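Long-range contact in major capsid protein (Human herpesvirus 1, PDB 1NO7), which forms the main building block of the herpesvirus capsid shell as its major capsid protein, the fragment described being the protease-resistant upper domain: residues R153-P158 / G566-T571. Residues are numbered along the deposited sequence; the frame is centred on the assembly and turned at random.
Sequences RHAMAP and GENALT
Thr571 OG1, approached by Met156 CE at 4.0 Å, donates a hydrogen bond of 2.7 Å to Glu567 O, one turn back in its own helix; His246 NE2 adds a weak bond to the same hydroxyl. The C=O...OG1 angle at Glu567 O is 121°, and OG1 stands 56° out of the carbonyl plane, so the hydroxyl sits above the plane of the carbonyl four residues back in the helix.

Most of the 200 Å² buried between 153-158 and 566-571 comes from Asn568 (88 Å²) and Met156 (63 Å²), and in both residues the bond from CA to CB is directed at the other segment. Asn568 projects from the first turn of helix 567-577 to the extended loop backbone, where its CG comes within 3.5 Å of Met156 N and 3.7 Å of Ala155 CA. The two backbones come nearest at the same place: Ala155 CA and Asn568 CA lie 5.8 Å apart. Ala155 CB borders the amide group, at 3.9 Å from Asn568 CG. The Met156 chain is extended through SD and then bends (chi3 -103°), which carries CE to the Thr571 hydroxyl.

His246 on helix 234-256 and Ile161 on helix 158-169 touch both Met156 and Asn568, while Met366 and Phe370 of helix 353-371 cover the methionine further. The loop linking helices 139-150 and 158-169 thus packs by its buried methionine among three helices and the N-terminal turn of helix 567-577.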
ATOM      1  N   ARG A 153       1.730  20.188  17.319  1.00 67.12           N
ATOM      2  CA  ARG A 153       1.990  19.797  15.934  1.00 67.12           C
ATOM      3  C   ARG A 153       0.660  19.653  15.206  1.00 67.12           C
ATOM      4  O   ARG A 153      -0.408  19.631  15.838  1.00 67.12           O
ATOM      5  CB  ARG A 153       2.723  18.457  15.863  1.00 72.09           C
ATOM      6  CG  ARG A 153       4.016  18.387  16.653  1.00 72.09           C
ATOM      7  CD  ARG A 153       4.434  16.924  16.888  1.00 72.09           C
ATOM      8  NE  ARG A 153       5.620  16.819  17.739  1.00 72.09           N
ATOM      9  CZ  ARG A 153       6.843  17.183  17.360  1.00 72.09           C
ATOM     10  NH1 ARG A 153       7.048  17.669  16.139  1.00 72.09           N
ATOM     11  NH2 ARG A 153       7.862  17.070  18.206  1.00 72.09           N
ATOM     12  N   HIS A 154       0.745  19.533  13.880  1.00 60.91           N
ATOM     13  CA  HIS A 154      -0.421  19.395  13.004  1.00 60.91           C
ATOM     14  C   HIS A 154      -1.544  18.509  13.565  1.00 60.91           C
ATOM     15  O   HIS A 154      -1.296  17.584  14.355  1.00 60.91           O
ATOM     16  CB  HIS A 154       0.016  18.846  11.644  1.00 59.07           C
ATOM     17  CG  HIS A 154      -1.100  18.758  10.651  1.00 59.07           C
ATOM     18  ND1 HIS A 154      -1.539  19.846   9.928  1.00 59.07           N
ATOM     19  CD2 HIS A 154      -1.905  17.728  10.308  1.00 59.07           C
ATOM     20  CE1 HIS A 154      -2.567  19.488   9.180  1.00 59.07           C
ATOM     21  NE2 HIS A 154      -2.809  18.207   9.393  1.00 59.07           N
ATOM     22  N   ALA A 155      -2.779  18.788  13.139  1.00 38.77           N
ATOM     23  CA  ALA A 155      -3.911  18.004  13.628  1.00 38.77           C
ATOM     24  C   ALA A 155      -5.148  18.035  12.734  1.00 38.77           C
ATOM     25  O   ALA A 155      -5.972  18.956  12.827  1.00 38.77           O
ATOM     26  CB  ALA A 155      -4.285  18.461  15.050  1.00 17.34           C
ATOM     27  N   MET A 156      -5.280  17.005  11.897  1.00 41.25           N
ATOM     28  CA  MET A 156      -6.413  16.861  10.980  1.00 41.25           C
ATOM     29  C   MET A 156      -7.717  17.264  11.698  1.00 41.25           C
ATOM     30  O   MET A 156      -8.040  16.735  12.766  1.00 41.25           O
ATOM     31  CB  MET A 156      -6.472  15.401  10.465  1.00 17.79           C
ATOM     32  CG  MET A 156      -5.252  14.998   9.613  1.00 17.79           C
ATOM     33  SD  MET A 156      -5.371  13.315   8.927  1.00 17.79           S
ATOM     34  CE  MET A 156      -4.253  12.393  10.038  1.00 17.79           C
ATOM     35  N   ALA A 157      -8.445  18.220  11.122  1.00 39.37           N
ATOM     36  CA  ALA A 157      -9.688  18.696  11.729  1.00 39.37           C
ATOM     37  C   ALA A 157     -10.789  17.623  11.745  1.00 39.37           C
ATOM     38  O   ALA A 157     -10.774  16.684  10.943  1.00 39.37           O
ATOM     39  CB  ALA A 157     -10.170  19.940  10.999  1.00 38.19           C
ATOM     40  N   PRO A 158     -11.768  17.757  12.658  1.00 37.50           N
ATOM     41  CA  PRO A 158     -12.874  16.792  12.770  1.00 37.50           C
ATOM     42  C   PRO A 158     -13.334  16.366  11.387  1.00 37.50           C
ATOM     43  O   PRO A 158     -13.371  15.172  11.066  1.00 37.50           O
ATOM     44  CB  PRO A 158     -13.959  17.585  13.488  1.00 50.00           C
ATOM     45  CG  PRO A 158     -13.205  18.536  14.310  1.00 50.00           C
ATOM     46  CD  PRO A 158     -12.053  18.973  13.439  1.00 50.00           C
ATOM     47  N   GLY A 566      -7.663   8.829  18.907  1.00 71.07           N
ATOM     48  CA  GLY A 566      -8.123   9.579  17.759  1.00 71.07           C
ATOM     49  C   GLY A 566      -7.047   9.377  16.717  1.00 71.07           C
ATOM     50  O   GLY A 566      -5.909   9.053  17.072  1.00 71.07           O
ATOM     51  N   GLU A 567      -7.378   9.548  15.442  1.00 39.82           N
ATOM     52  CA  GLU A 567      -6.376   9.353  14.410  1.00 39.82           C
ATOM     53  C   GLU A 567      -5.147  10.227  14.643  1.00 39.82           C
ATOM     54  O   GLU A 567      -4.023   9.717  14.650  1.00 39.82           O
ATOM     55  CB  GLU A 567      -6.964   9.613  13.025  1.00 50.24           C
ATOM     56  CG  GLU A 567      -7.682   8.399  12.425  1.00 50.24           C
ATOM     57  CD  GLU A 567      -8.995   8.054  13.140  1.00 50.24           C
ATOM     58  OE1 GLU A 567      -9.653   7.058  12.735  1.00 50.24           O
ATOM     59  OE2 GLU A 567      -9.364   8.777  14.098  1.00 50.24           O
ATOM     60  N   ASN A 568      -5.348  11.527  14.861  1.00 51.54           N
ATOM     61  CA  ASN A 568      -4.214  12.426  15.099  1.00 51.54           C
ATOM     62  C   ASN A 568      -3.216  11.834  16.095  1.00 51.54           C
ATOM     63  O   ASN A 568      -2.008  11.776  15.823  1.00 51.54           O
ATOM     64  CB  ASN A 568      -4.700  13.780  15.607  1.00 53.44           C
ATOM     65  CG  ASN A 568      -5.212  14.663  14.494  1.00 53.44           C
ATOM     66  OD1 ASN A 568      -6.370  15.087  14.509  1.00 53.44           O
ATOM     67  ND2 ASN A 568      -4.349  14.945  13.516  1.00 53.44           N
ATOM     68  N   ALA A 569      -3.724  11.395  17.244  1.00 31.57           N
ATOM     69  CA  ALA A 569      -2.881  10.790  18.269  1.00 31.57           C
ATOM     70  C   ALA A 569      -2.234   9.536  17.674  1.00 31.57           C
ATOM     71  O   ALA A 569      -1.020   9.496  17.387  1.00 31.57           O
ATOM     72  CB  ALA A 569      -3.731  10.420  19.476  1.00 97.18           C
ATOM     73  N   LEU A 570      -3.074   8.523  17.466  1.00 13.17           N
ATOM     74  CA  LEU A 570      -2.635   7.245  16.912  1.00 13.17           C
ATOM     75  C   LEU A 570      -1.654   7.408  15.758  1.00 13.17           C
ATOM     76  O   LEU A 570      -0.880   6.497  15.453  1.00 13.17           O
ATOM     77  CB  LEU A 570      -3.847   6.436  16.449  1.00 25.47           C
ATOM     78  CG  LEU A 570      -3.528   5.218  15.590  1.00 25.47           C
ATOM     79  CD1 LEU A 570      -2.544   4.324  16.303  1.00 25.47           C
ATOM     80  CD2 LEU A 570      -4.827   4.470  15.298  1.00 25.47           C
ATOM     81  N   THR A 571      -1.690   8.572  15.117  1.00 26.93           N
ATOM     82  CA  THR A 571      -0.802   8.823  13.999  1.00 26.93           C
ATOM     83  C   THR A 571       0.596   8.969  14.528  1.00 26.93           C
ATOM     84  O   THR A 571       1.458   8.129  14.259  1.00 26.93           O
ATOM     85  CB  THR A 571      -1.144  10.110  13.268  1.00 36.58           C
ATOM     86  OG1 THR A 571      -2.385   9.959  12.559  1.00 36.58           O
ATOM     87  CG2 THR A 571      -0.035  10.440  12.301  1.00 36.58           C
TER